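Local structure of peroxisomal fatty acid beta-oxidation multifunctional protein MFP2 (Arabidopsis thaliana, 2WTB) at residues 327-330 / 331-335; 451-454 / 455-459; 476-479 / 480-484; 657-661 / 662-666. The protein catalyses the hydration of long-chain enoyl-CoA and the dehydrogenation of 3-hydroxyacyl-CoA in peroxisomal fatty acid beta-oxidation during seed germination. One frame throughout, in Å; residues are numbered along the deposited sequence.

Contact 1 (327-330 / 331-335)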
ATOM      1  N   ILE A 327      13.405  14.339   3.638  1.00 67.60           N
ATOM      2  CA  ILE A 327      13.856  13.787   2.366  1.00 72.60           C
ATOM      3  C   ILE A 327      15.201  13.092   2.534  1.00 75.83           C
ATOM      4  O   ILE A 327      15.350  11.913   2.211  1.00 68.81           O
ATOM      5  CB  ILE A 327      14.007  14.885   1.295  1.00 65.84           C
ATOM      6  CG1 ILE A 327      12.821  15.850   1.335  1.00 63.91           C
ATOM      7  CG2 ILE A 327      14.158  14.264  -0.086  1.00 55.02           C
ATOM      8  CD1 ILE A 327      11.501  15.206   1.012  1.00 59.30           C
ATOM      9  N   ALA A 328      16.177  13.836   3.043  1.00 77.70           N
ATOM     10  CA  ALA A 328      17.519  13.310   3.254  1.00 80.21           C
ATOM     11  C   ALA A 328      17.480  11.963   3.965  1.00 84.16           C
ATOM     12  O   ALA A 328      18.206  11.039   3.601  1.00 85.17           O
ATOM     13  CB  ALA A 328      18.357  14.305   4.040  1.00 84.86           C
ATOM     14  N   THR A 329      16.625  11.857   4.978  1.00 86.50           N
ATOM     15  CA  THR A 329      16.471  10.615   5.726  1.00 86.12           C
ATOM     16  C   THR A 329      16.075   9.466   4.806  1.00 77.96           C
ATOM     17  O   THR A 329      16.705   8.409   4.812  1.00 73.26           O
ATOM     18  CB  THR A 329      15.418  10.753   6.843  1.00 93.15           C
ATOM     19  OG1 THR A 329      15.897  11.654   7.849  1.00 94.12           O
ATOM     20  CG2 THR A 329      15.132   9.399   7.476  1.00 87.83           C
ATOM     21  N   ALA A 330      15.030   9.683   4.014  1.00 75.79           N
ATOM     22  CA  ALA A 330      14.543   8.669   3.084  1.00 76.30           C
ATOM     23  C   ALA A 330      15.623   8.242   2.093  1.00 70.99           C
ATOM     24  O   ALA A 330      15.727   7.066   1.740  1.00 67.14           O
ATOM     25  CB  ALA A 330      13.318   9.182   2.343  1.00 73.78           C
ATOM     26  N   LEU A 331      16.427   9.204   1.650  1.00 70.90           N
ATOM     27  CA  LEU A 331      17.455   8.947   0.646  1.00 75.86           C
ATOM     28  C   LEU A 331      18.625   8.113   1.173  1.00 74.95           C
ATOM     29  O   LEU A 331      18.968   7.085   0.590  1.00 74.03           O
ATOM     30  CB  LEU A 331      17.957  10.262   0.040  1.00 78.16           C
ATOM     31  CG  LEU A 331      17.025  10.958  -0.957  1.00 74.01           C
ATOM     32  CD1 LEU A 331      17.473  12.390  -1.217  1.00 75.23           C
ATOM     33  CD2 LEU A 331      16.944  10.177  -2.259  1.00 56.87           C
ATOM     34  N   ILE A 332      19.237   8.553   2.269  1.00 76.88           N
ATOM     35  CA  ILE A 332      20.358   7.818   2.854  1.00 79.06           C
ATOM     36  C   ILE A 332      19.931   6.444   3.366  1.00 79.53           C
ATOM     37  O   ILE A 332      20.731   5.507   3.393  1.00 82.97           O
ATOM     38  CB  ILE A 332      21.043   8.600   3.996  1.00 76.28           C
ATOM     39  CG1 ILE A 332      20.039   8.931   5.102  1.00 78.51           C
ATOM     40  CG2 ILE A 332      21.700   9.865   3.463  1.00 73.91           C
ATOM     41  CD1 ILE A 332      20.649   9.665   6.276  1.00 80.87           C
ATOM     42  N   LEU A 333      18.671   6.327   3.773  1.00 71.18           N
ATOM     43  CA  LEU A 333      18.127   5.044   4.198  1.00 69.76           C
ATOM     44  C   LEU A 333      18.140   4.047   3.045  1.00 73.72           C
ATOM     45  O   LEU A 333      17.989   2.842   3.251  1.00 66.34           O
ATOM     46  CB  LEU A 333      16.705   5.205   4.740  1.00 75.67           C
ATOM     47  CG  LEU A 333      16.566   5.747   6.165  1.00 85.20           C
ATOM     48  CD1 LEU A 333      15.103   5.776   6.599  1.00 71.49           C
ATOM     49  CD2 LEU A 333      17.400   4.924   7.137  1.00 95.52           C
ATOM     50  N   SER A 334      18.318   4.561   1.831  1.00 70.69           N
ATOM     51  CA  SER A 334      18.404   3.722   0.639  1.00 73.48           C
ATOM     52  C   SER A 334      19.771   3.869  -0.026  1.00 78.85           C
ATOM     53  O   SER A 334      19.874   3.906  -1.251  1.00 72.14           O
ATOM     54  CB  SER A 334      17.296   4.080  -0.352  1.00 74.80           C
ATOM     55  OG  SER A 334      16.015   3.909   0.227  1.00 84.91           O
ATOM     56  N   ASN A 335      20.813   3.934   0.796  1.00 87.53           N
ATOM     57  CA  ASN A 335      22.184   4.150   0.326  1.00 88.02           C
ATOM     58  C   ASN A 335      22.327   5.184  -0.793  1.00 71.69           C
ATOM     59  O   ASN A 335      22.887   4.898  -1.851  1.00 77.49           O
ATOM     60  CB  ASN A 335      22.876   2.829  -0.047  1.00 97.15           C
ATOM     61  CG  ASN A 335      21.999   1.916  -0.882  1.00106.90           C
ATOM     62  OD1 ASN A 335      21.008   1.371  -0.394  1.00109.25           O
ATOM     63  ND2 ASN A 335      22.371   1.729  -2.143  1.00106.62           N
TER
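Ile327 and Leu331 sit one turn apart on helix 322-332. Their side chains lie side by side and point the same way. CG2 of Ile327 meets CD1 of Leu331 at 4.0 Å. This CG2 branch is the one anti to the backbone N, which places it on the Leu331 side. Both residues also pack on Ile317 of strand 315-318. This part of the contact is buried. CG1 of Ile332 lies between its own backbone N and carbonyl carbon (chi1 58°). It therefore sits over the turn below, 3.2 Å from Ala328 O. Val338 of strand 338-341 touches Ala328, Leu331 and Ile332. Leu331 N, Ile332 N and Leu333 N bond to the carbonyls four residues back, those of Ile327, Ala328 and Thr329.

The other end is more open to solvent. CG2 of Thr329 runs alongside CD1 of Leu333 at 3.7 Å, but Leu333 and Ser334 are partly exposed. Asn335 is exposed and has a positive phi. It is the C-prime residue of a Schellman motif that ends the helix. Polar side-chain atoms find partners elsewhere: Thr329 OG1 bonds to Ser325 O, and Ser334 OG makes a weak bond to Lys482 O. The chemistry is main-chain bonds plus hydrocarbon packing. This suggests that the helix of this beta-alpha-beta unit is held on strands 315-318 and 338-341 mainly by apolar packing.

Contact 2 (451-454 / 455-459)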
ATOM      1  N   PHE A 451       5.152  14.073   1.309  1.00 67.74           N
ATOM      2  CA  PHE A 451       4.217  14.390   2.378  1.00 67.95           C
ATOM      3  C   PHE A 451       4.854  14.083   3.724  1.00 72.24           C
ATOM      4  O   PHE A 451       5.371  12.987   3.941  1.00 85.14           O
ATOM      5  CB  PHE A 451       2.918  13.605   2.198  1.00 69.57           C
ATOM      6  CG  PHE A 451       2.258  13.831   0.868  1.00 70.56           C
ATOM      7  CD1 PHE A 451       2.703  13.162  -0.263  1.00 61.36           C
ATOM      8  CD2 PHE A 451       1.199  14.717   0.744  1.00 72.35           C
ATOM      9  CE1 PHE A 451       2.102  13.369  -1.489  1.00 65.05           C
ATOM     10  CE2 PHE A 451       0.591  14.929  -0.481  1.00 69.06           C
ATOM     11  CZ  PHE A 451       1.044  14.254  -1.599  1.00 72.05           C
ATOM     12  N   SER A 452       4.831  15.061   4.623  1.00 70.65           N
ATOM     13  CA  SER A 452       5.417  14.894   5.947  1.00 72.95           C
ATOM     14  C   SER A 452       4.623  13.880   6.763  1.00 72.29           C
ATOM     15  O   SER A 452       3.392  13.887   6.734  1.00 67.30           O
ATOM     16  CB  SER A 452       5.469  16.237   6.679  1.00 80.07           C
ATOM     17  OG  SER A 452       6.084  16.102   7.948  1.00 96.99           O
ATOM     18  N   PRO A 453       5.327  12.996   7.490  1.00 79.19           N
ATOM     19  CA  PRO A 453       6.792  12.891   7.513  1.00 79.62           C
ATOM     20  C   PRO A 453       7.338  12.268   6.229  1.00 84.57           C
ATOM     21  O   PRO A 453       6.861  11.217   5.799  1.00 86.60           O
ATOM     22  CB  PRO A 453       7.064  11.960   8.703  1.00 69.49           C
ATOM     23  CG  PRO A 453       5.796  11.940   9.491  1.00 70.15           C
ATOM     24  CD  PRO A 453       4.708  12.106   8.485  1.00 77.16           C
ATOM     25  N   ALA A 454       8.337  12.914   5.637  1.00 83.03           N
ATOM     26  CA  ALA A 454       8.877  12.492   4.347  1.00 80.08           C
ATOM     27  C   ALA A 454       9.377  11.048   4.331  1.00 76.84           C
ATOM     28  O   ALA A 454       9.361  10.393   3.289  1.00 71.36           O
ATOM     29  CB  ALA A 454       9.982  13.440   3.904  1.00 76.03           C
ATOM     30  N   HIS A 455       9.819  10.552   5.482  1.00 67.90           N
ATOM     31  CA  HIS A 455      10.403   9.216   5.543  1.00 73.43           C
ATOM     32  C   HIS A 455       9.409   8.126   5.949  1.00 85.03           C
ATOM     33  O   HIS A 455       9.775   6.956   6.046  1.00 86.69           O
ATOM     34  CB  HIS A 455      11.639   9.196   6.453  1.00 74.79           C
ATOM     35  CG  HIS A 455      11.425   9.835   7.790  1.00 88.81           C
ATOM     36  ND1 HIS A 455      11.590   9.153   8.975  1.00 96.95           N
ATOM     37  CD2 HIS A 455      11.065  11.096   8.127  1.00 90.94           C
ATOM     38  CE1 HIS A 455      11.341   9.966   9.987  1.00 97.33           C
ATOM     39  NE2 HIS A 455      11.018  11.150   9.500  1.00101.27           N
ATOM     40  N   ILE A 456       8.156   8.510   6.174  1.00 89.97           N
ATOM     41  CA  ILE A 456       7.122   7.545   6.536  1.00 98.15           C
ATOM     42  C   ILE A 456       6.005   7.490   5.499  1.00 93.60           C
ATOM     43  O   ILE A 456       5.577   6.411   5.093  1.00 93.48           O
ATOM     44  CB  ILE A 456       6.503   7.845   7.919  1.00106.90           C
ATOM     45  CG1 ILE A 456       7.521   7.594   9.033  1.00109.43           C
ATOM     46  CG2 ILE A 456       5.267   6.991   8.147  1.00107.60           C
ATOM     47  CD1 ILE A 456       8.496   8.723   9.231  1.00110.29           C
ATOM     48  N   MET A 457       5.534   8.658   5.076  1.00 90.09           N
ATOM     49  CA  MET A 457       4.469   8.728   4.087  1.00 89.64           C
ATOM     50  C   MET A 457       4.918   8.045   2.799  1.00 82.46           C
ATOM     51  O   MET A 457       5.938   8.417   2.219  1.00 80.57           O
ATOM     52  CB  MET A 457       4.079  10.181   3.818  1.00 94.77           C
ATOM     53  CG  MET A 457       2.625  10.367   3.426  1.00 96.74           C
ATOM     54  SD  MET A 457       1.498   9.759   4.698  1.00188.05           S
ATOM     55  CE  MET A 457       2.218  10.486   6.169  1.00 59.06           C
ATOM     56  N   PRO A 458       4.150   7.044   2.350  1.00 74.30           N
ATOM     57  CA  PRO A 458       4.536   6.150   1.254  1.00 71.97           C
ATOM     58  C   PRO A 458       4.392   6.797  -0.118  1.00 75.59           C
ATOM     59  O   PRO A 458       4.970   6.310  -1.088  1.00 84.68           O
ATOM     60  CB  PRO A 458       3.536   4.989   1.377  1.00 65.36           C
ATOM     61  CG  PRO A 458       2.712   5.271   2.614  1.00 65.80           C
ATOM     62  CD  PRO A 458       2.805   6.734   2.851  1.00 62.42           C
ATOM     63  N   LEU A 459       3.627   7.880  -0.197  1.00 69.61           N
ATOM     64  CA  LEU A 459       3.321   8.496  -1.481  1.00 61.72           C
ATOM     65  C   LEU A 459       4.378   9.499  -1.920  1.00 74.89           C
ATOM     66  O   LEU A 459       5.023  10.148  -1.095  1.00 81.94           O
ATOM     67  CB  LEU A 459       1.956   9.183  -1.440  1.00 53.87           C
ATOM     68  CG  LEU A 459       1.406   9.641  -2.791  1.00 60.65           C
ATOM     69  CD1 LEU A 459       0.951   8.438  -3.606  1.00 61.39           C
ATOM     70  CD2 LEU A 459       0.267  10.626  -2.602  1.00 59.37           C
TER
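Phe451 meets Met457 in the loop and Leu459 at the start of the next strand. Its CB touches CG of Met457 at 3.5 Å. Its ring lies alongside Leu459, with CE1 3.5 Å from CD2 of Leu459 and both side chains pointing the same way. Pro453 makes the next pair of contacts. Its CB touches CD1 of Ile456 at 3.6 Å, and its CD touches CE of Met457 at 3.8 Å. The Met457 chain bends at chi2 and chi3, which folds CE back to the proline. CD1 of Ile456 also sits over the centre of one face of the His455 ring.

Backbone bonds close the turn that brings these side chains together. Pro453 O accepts from Ile456 N and Met457 N, each at 3.0 Å. The Met457 donor comes in nearly along the C=O axis, and the Ile456 donor comes from above the carbonyl plane. The peptide bond before Pro453 is cis. Further out, the Phe451 ring packs edge-to-face with His449 and touches Val498 of helix 498-514. An alanine here removes the ring, and the gap left beside Leu459 CD2 and Val498 would probably let the Leu459 side chain shift. The loop joins antiparallel strands 445-450 and 459-464 in the sheet of the Rossmann-type NAD-binding domain.

Contact 3 (476-479 / 480-484)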
ATOM      1  N   LEU A 476      13.201   9.930 -12.044  1.00 70.02           N
ATOM      2  CA  LEU A 476      12.576  10.156 -10.748  1.00 60.79           C
ATOM      3  C   LEU A 476      11.618   9.022 -10.403  1.00 53.89           C
ATOM      4  O   LEU A 476      11.588   8.539  -9.273  1.00 48.12           O
ATOM      5  CB  LEU A 476      11.834  11.493 -10.761  1.00 50.46           C
ATOM      6  CG  LEU A 476      11.720  12.218  -9.426  1.00 49.61           C
ATOM      7  CD1 LEU A 476      12.899  11.874  -8.545  1.00 63.99           C
ATOM      8  CD2 LEU A 476      11.635  13.712  -9.658  1.00 42.90           C
ATOM      9  N   LEU A 477      10.844   8.599 -11.395  1.00 54.51           N
ATOM     10  CA  LEU A 477       9.928   7.477 -11.248  1.00 49.29           C
ATOM     11  C   LEU A 477      10.657   6.269 -10.671  1.00 53.05           C
ATOM     12  O   LEU A 477      10.091   5.498  -9.895  1.00 59.48           O
ATOM     13  CB  LEU A 477       9.320   7.128 -12.607  1.00 45.29           C
ATOM     14  CG  LEU A 477       7.933   6.489 -12.664  1.00 56.81           C
ATOM     15  CD1 LEU A 477       6.988   7.144 -11.671  1.00 57.19           C
ATOM     16  CD2 LEU A 477       7.381   6.586 -14.078  1.00 56.82           C
ATOM     17  N   ASP A 478      11.923   6.117 -11.047  1.00 51.56           N
ATOM     18  CA  ASP A 478      12.726   4.982 -10.608  1.00 51.52           C
ATOM     19  C   ASP A 478      13.305   5.206  -9.217  1.00 56.04           C
ATOM     20  O   ASP A 478      13.413   4.269  -8.423  1.00 53.03           O
ATOM     21  CB  ASP A 478      13.857   4.715 -11.598  1.00 52.03           C
ATOM     22  CG  ASP A 478      14.401   3.309 -11.488  1.00 60.11           C
ATOM     23  OD1 ASP A 478      13.607   2.357 -11.638  1.00 60.72           O
ATOM     24  OD2 ASP A 478      15.620   3.156 -11.257  1.00 62.08           O
ATOM     25  N   VAL A 479      13.689   6.446  -8.930  1.00 52.45           N
ATOM     26  CA  VAL A 479      14.200   6.794  -7.611  1.00 60.19           C
ATOM     27  C   VAL A 479      13.124   6.576  -6.553  1.00 61.33           C
ATOM     28  O   VAL A 479      13.398   6.067  -5.467  1.00 63.57           O
ATOM     29  CB  VAL A 479      14.681   8.256  -7.556  1.00 61.42           C
ATOM     30  CG1 VAL A 479      14.754   8.739  -6.118  1.00 73.64           C
ATOM     31  CG2 VAL A 479      16.029   8.390  -8.237  1.00 56.25           C
ATOM     32  N   GLY A 480      11.896   6.961  -6.882  1.00 48.47           N
ATOM     33  CA  GLY A 480      10.776   6.768  -5.984  1.00 66.86           C
ATOM     34  C   GLY A 480      10.643   5.318  -5.566  1.00 72.63           C
ATOM     35  O   GLY A 480      10.446   5.016  -4.389  1.00 73.13           O
ATOM     36  N   LYS A 481      10.755   4.417  -6.537  1.00 66.89           N
ATOM     37  CA  LYS A 481      10.667   2.989  -6.268  1.00 68.30           C
ATOM     38  C   LYS A 481      11.836   2.528  -5.401  1.00 70.86           C
ATOM     39  O   LYS A 481      11.670   1.690  -4.513  1.00 70.88           O
ATOM     40  CB  LYS A 481      10.632   2.200  -7.579  1.00 67.36           C
ATOM     41  CG  LYS A 481      10.471   0.702  -7.399  1.00 74.23           C
ATOM     42  CD  LYS A 481      10.279   0.001  -8.734  1.00 82.43           C
ATOM     43  CE  LYS A 481      10.052  -1.491  -8.541  1.00 96.64           C
ATOM     44  NZ  LYS A 481       9.793  -2.190  -9.830  1.00102.11           N
ATOM     45  N   LYS A 482      13.014   3.088  -5.658  1.00 69.94           N
ATOM     46  CA  LYS A 482      14.216   2.733  -4.912  1.00 67.55           C
ATOM     47  C   LYS A 482      14.088   3.065  -3.426  1.00 62.46           C
ATOM     48  O   LYS A 482      14.697   2.406  -2.584  1.00 65.55           O
ATOM     49  CB  LYS A 482      15.437   3.447  -5.496  1.00 79.33           C
ATOM     50  CG  LYS A 482      15.708   3.139  -6.959  1.00 84.02           C
ATOM     51  CD  LYS A 482      16.033   1.671  -7.168  1.00 89.81           C
ATOM     52  CE  LYS A 482      16.456   1.406  -8.602  1.00 98.03           C
ATOM     53  NZ  LYS A 482      16.821  -0.022  -8.817  1.00111.55           N
ATOM     54  N   ILE A 483      13.306   4.092  -3.110  1.00 64.40           N
ATOM     55  CA  ILE A 483      13.127   4.516  -1.724  1.00 67.41           C
ATOM     56  C   ILE A 483      11.766   4.103  -1.169  1.00 73.10           C
ATOM     57  O   ILE A 483      11.148   4.835  -0.396  1.00 70.37           O
ATOM     58  CB  ILE A 483      13.319   6.036  -1.556  1.00 69.97           C
ATOM     59  CG1 ILE A 483      12.365   6.805  -2.472  1.00 71.97           C
ATOM     60  CG2 ILE A 483      14.761   6.422  -1.843  1.00 72.70           C
ATOM     61  CD1 ILE A 483      12.514   8.310  -2.376  1.00 70.86           C
ATOM     62  N   LYS A 484      11.307   2.925  -1.579  1.00 82.74           N
ATOM     63  CA  LYS A 484      10.096   2.322  -1.031  1.00 86.93           C
ATOM     64  C   LYS A 484       8.895   3.268  -1.032  1.00 83.56           C
ATOM     65  O   LYS A 484       8.058   3.226  -0.129  1.00 91.77           O
ATOM     66  CB  LYS A 484      10.362   1.803   0.383  1.00 90.47           C
ATOM     67  CG  LYS A 484      11.616   0.951   0.495  1.00 91.38           C
ATOM     68  CD  LYS A 484      11.608  -0.181  -0.518  1.00 94.44           C
ATOM     69  CE  LYS A 484      12.807  -1.100  -0.331  1.00102.53           C
ATOM     70  NZ  LYS A 484      14.100  -0.370  -0.458  1.00101.60           N
TER
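Asp478 turns its CG anti to the backbone N (chi1 -159°), and Lys482 bends at chi2 (-63°). These torsions bring the two side chains across each other. CE of Lys482 comes to 3.3 Å from OD2 of Asp478. Lys482 NZ stays 4.2 Å from OD2 of Asp478, too far for a salt bridge, though the opposite charges probably still attract. At the base of the lysine, Lys482 N bonds to Asp478 O at 3.0 Å.

The contact spans the last turns of helix 470-482, the crossover helix between parallel strands 459-464 and 486-491 of the NAD-binding domain. Lys484, with positive phi, is the C-prime residue of the Schellman motif that closes it, and its N bonds to Lys481 O.

On the buried side, CG1 of Ile483 lies 3.3 Å from Val479 O, which also accepts from Ile483 N at 3.1 Å. CD1 of Ile483 and CG1 of Val479 touch loosely at 4.4 Å. A glycine in place of Ile483 would probably open a gap beside Val479 and Ser334. Earlier in the helix, Gly480 N bonds to Leu476 O, and the Leu476 side chain packs on Val446 and Ile462 of the sheet.

Contact 4 (657-661 / 662-666)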
ATOM      1  N   ALA A 657      -3.805   7.708  -4.909  1.00 48.39           N
ATOM      2  CA  ALA A 657      -3.415   8.998  -4.354  1.00 46.94           C
ATOM      3  C   ALA A 657      -4.210   9.328  -3.096  1.00 55.79           C
ATOM      4  O   ALA A 657      -3.636   9.559  -2.034  1.00 60.62           O
ATOM      5  CB  ALA A 657      -3.565  10.100  -5.394  1.00 46.31           C
ATOM      6  N   GLY A 658      -5.533   9.346  -3.222  1.00 64.54           N
ATOM      7  CA  GLY A 658      -6.397   9.610  -2.088  1.00 59.94           C
ATOM      8  C   GLY A 658      -6.165   8.605  -0.979  1.00 70.68           C
ATOM      9  O   GLY A 658      -6.089   8.962   0.196  1.00 81.94           O
ATOM     10  N   ILE A 659      -6.043   7.339  -1.361  1.00 67.22           N
ATOM     11  CA  ILE A 659      -5.809   6.264  -0.405  1.00 65.77           C
ATOM     12  C   ILE A 659      -4.510   6.457   0.366  1.00 69.93           C
ATOM     13  O   ILE A 659      -4.494   6.422   1.594  1.00 70.99           O
ATOM     14  CB  ILE A 659      -5.757   4.894  -1.110  1.00 65.42           C
ATOM     15  CG1 ILE A 659      -7.168   4.424  -1.469  1.00 78.68           C
ATOM     16  CG2 ILE A 659      -5.053   3.865  -0.234  1.00 56.86           C
ATOM     17  CD1 ILE A 659      -7.198   3.132  -2.254  1.00 81.92           C
ATOM     18  N   MET A 660      -3.422   6.669  -0.367  1.00 84.31           N
ATOM     19  CA  MET A 660      -2.087   6.664   0.218  1.00 82.45           C
ATOM     20  C   MET A 660      -1.670   8.033   0.745  1.00 79.96           C
ATOM     21  O   MET A 660      -0.698   8.151   1.490  1.00 83.34           O
ATOM     22  CB  MET A 660      -1.076   6.159  -0.811  1.00 74.70           C
ATOM     23  CG  MET A 660       0.056   5.338  -0.225  1.00 78.74           C
ATOM     24  SD  MET A 660       0.816   4.286  -1.474  1.00 95.17           S
ATOM     25  CE  MET A 660      -0.633   3.483  -2.155  1.00 72.41           C
ATOM     26  N   GLY A 661      -2.408   9.066   0.358  1.00 75.76           N
ATOM     27  CA  GLY A 661      -2.097  10.415   0.789  1.00 73.06           C
ATOM     28  C   GLY A 661      -3.033  10.915   1.872  1.00 79.69           C
ATOM     29  O   GLY A 661      -2.635  11.699   2.732  1.00 81.15           O
ATOM     30  N   MET A 662      -4.279  10.456   1.830  1.00 85.84           N
ATOM     31  CA  MET A 662      -5.296  10.923   2.766  1.00 87.30           C
ATOM     32  C   MET A 662      -6.028   9.770   3.449  1.00 83.72           C
ATOM     33  O   MET A 662      -7.161   9.926   3.905  1.00 79.92           O
ATOM     34  CB  MET A 662      -6.290  11.842   2.056  1.00 85.35           C
ATOM     35  CG  MET A 662      -5.711  13.191   1.669  1.00 80.03           C
ATOM     36  SD  MET A 662      -5.509  14.287   3.086  1.00123.74           S
ATOM     37  CE  MET A 662      -4.856  15.753   2.288  1.00115.16           C
ATOM     38  N   GLY A 663      -5.373   8.615   3.509  1.00 78.96           N
ATOM     39  CA  GLY A 663      -5.897   7.463   4.218  1.00 77.59           C
ATOM     40  C   GLY A 663      -7.318   7.064   3.863  1.00 85.06           C
ATOM     41  O   GLY A 663      -8.052   6.557   4.710  1.00 91.71           O
ATOM     42  N   PHE A 664      -7.714   7.290   2.614  1.00 76.64           N
ATOM     43  CA  PHE A 664      -9.031   6.865   2.156  1.00 62.56           C
ATOM     44  C   PHE A 664      -9.119   5.341   2.199  1.00 73.69           C
ATOM     45  O   PHE A 664      -8.182   4.652   1.794  1.00 80.50           O
ATOM     46  CB  PHE A 664      -9.306   7.378   0.743  1.00 57.43           C
ATOM     47  CG  PHE A 664     -10.708   7.127   0.269  1.00 68.18           C
ATOM     48  CD1 PHE A 664     -11.691   8.093   0.429  1.00 73.75           C
ATOM     49  CD2 PHE A 664     -11.047   5.929  -0.334  1.00 69.61           C
ATOM     50  CE1 PHE A 664     -12.984   7.867  -0.002  1.00 62.13           C
ATOM     51  CE2 PHE A 664     -12.339   5.696  -0.768  1.00 73.27           C
ATOM     52  CZ  PHE A 664     -13.308   6.667  -0.601  1.00 67.83           C
ATOM     53  N   PRO A 665     -10.249   4.815   2.695  1.00 79.31           N
ATOM     54  CA  PRO A 665     -10.487   3.382   2.920  1.00 81.06           C
ATOM     55  C   PRO A 665     -10.140   2.519   1.711  1.00 78.62           C
ATOM     56  O   PRO A 665     -10.824   2.598   0.691  1.00 82.93           O
ATOM     57  CB  PRO A 665     -11.994   3.316   3.179  1.00 82.23           C
ATOM     58  CG  PRO A 665     -12.341   4.650   3.714  1.00 82.44           C
ATOM     59  CD  PRO A 665     -11.428   5.629   3.040  1.00 78.07           C
ATOM     60  N   PRO A 666      -9.091   1.692   1.831  1.00 74.13           N
ATOM     61  CA  PRO A 666      -8.639   0.810   0.750  1.00 77.92           C
ATOM     62  C   PRO A 666      -9.741  -0.138   0.284  1.00 74.82           C
ATOM     63  O   PRO A 666      -9.890  -0.359  -0.917  1.00 71.64           O
ATOM     64  CB  PRO A 666      -7.505   0.012   1.404  1.00 84.80           C
ATOM     65  CG  PRO A 666      -7.028   0.872   2.521  1.00 81.84           C
ATOM     66  CD  PRO A 666      -8.246   1.576   3.031  1.00 76.48           C
TER
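Gly658 O is gripped by two donors from the chain that follows it. Met662 N bonds to it at 2.9 Å, from above the carbonyl plane. Phe664 N adds a weak bond of 3.4 Å, which is nearly straight at 167°. One carbonyl thus ties the last turn of the helix to the loop beyond. Gly661 N bonds to Ala657 O at 2.7 Å in that same turn. A side chain on Gly661 would run into Ala657 O, and the glycine avoids this clash. This is a helix C-terminus: Gly663, with positive phi, is the first residue to leave the helical path, and it takes the chain out of helix 651-662. Its CA approaches Ile659 O at 3.2 Å in a CA-H...O contact.

The chain then turns back beside Ile659. CG1 of Ile659 lies 3.4 Å from Phe664 O and near the edge of the Phe664 ring, close to its plane. CG of Phe664 is anti to the backbone N (chi1 -173°), and the ring leads away from the helix. CD of Pro665 covers part of one ring face. CD1 of Ile659 reaches past to CA of Pro666 at 4.1 Å. Met662 CB stays against the helix end, 3.4 Å from Gly658 O, while a bend at chi2 carries its tip away from this helix.

The turn is wedged between other helices. Ile659 touches Val289 and Pro666 touches Leu286, both on helix 281-294. Met662 packs on Asn499 and Phe502 of helix 498-514. Phe664 and Pro665 both meet Met531, in the loop between helices 519-529 and 535-542.

Contacts 1, 2 and 3 follow one another along the chain within the NAD-binding domain. Contacts 1 and 3 lie on helices packed on its sheet, and contact 2 links two of its strands. Contacts 1 and 3 are the ends of their helices, with centres 11 Å apart, and they touch where Ser334 meets Ile483. Contact 2 runs between strands 445-450 and 459-464. Its centre is 12 Å from that of contact 1, and Thr329 packs on His455. Contact 4 comes last, at the end of helix 651-662 and the loop after it, with its centre 13 Å from that of contact 2. Met660 touches Pro458 and Leu459 there. Segment 451-459 therefore bridges the Rossmann-type helix 322-332 and the later helical region of the protein.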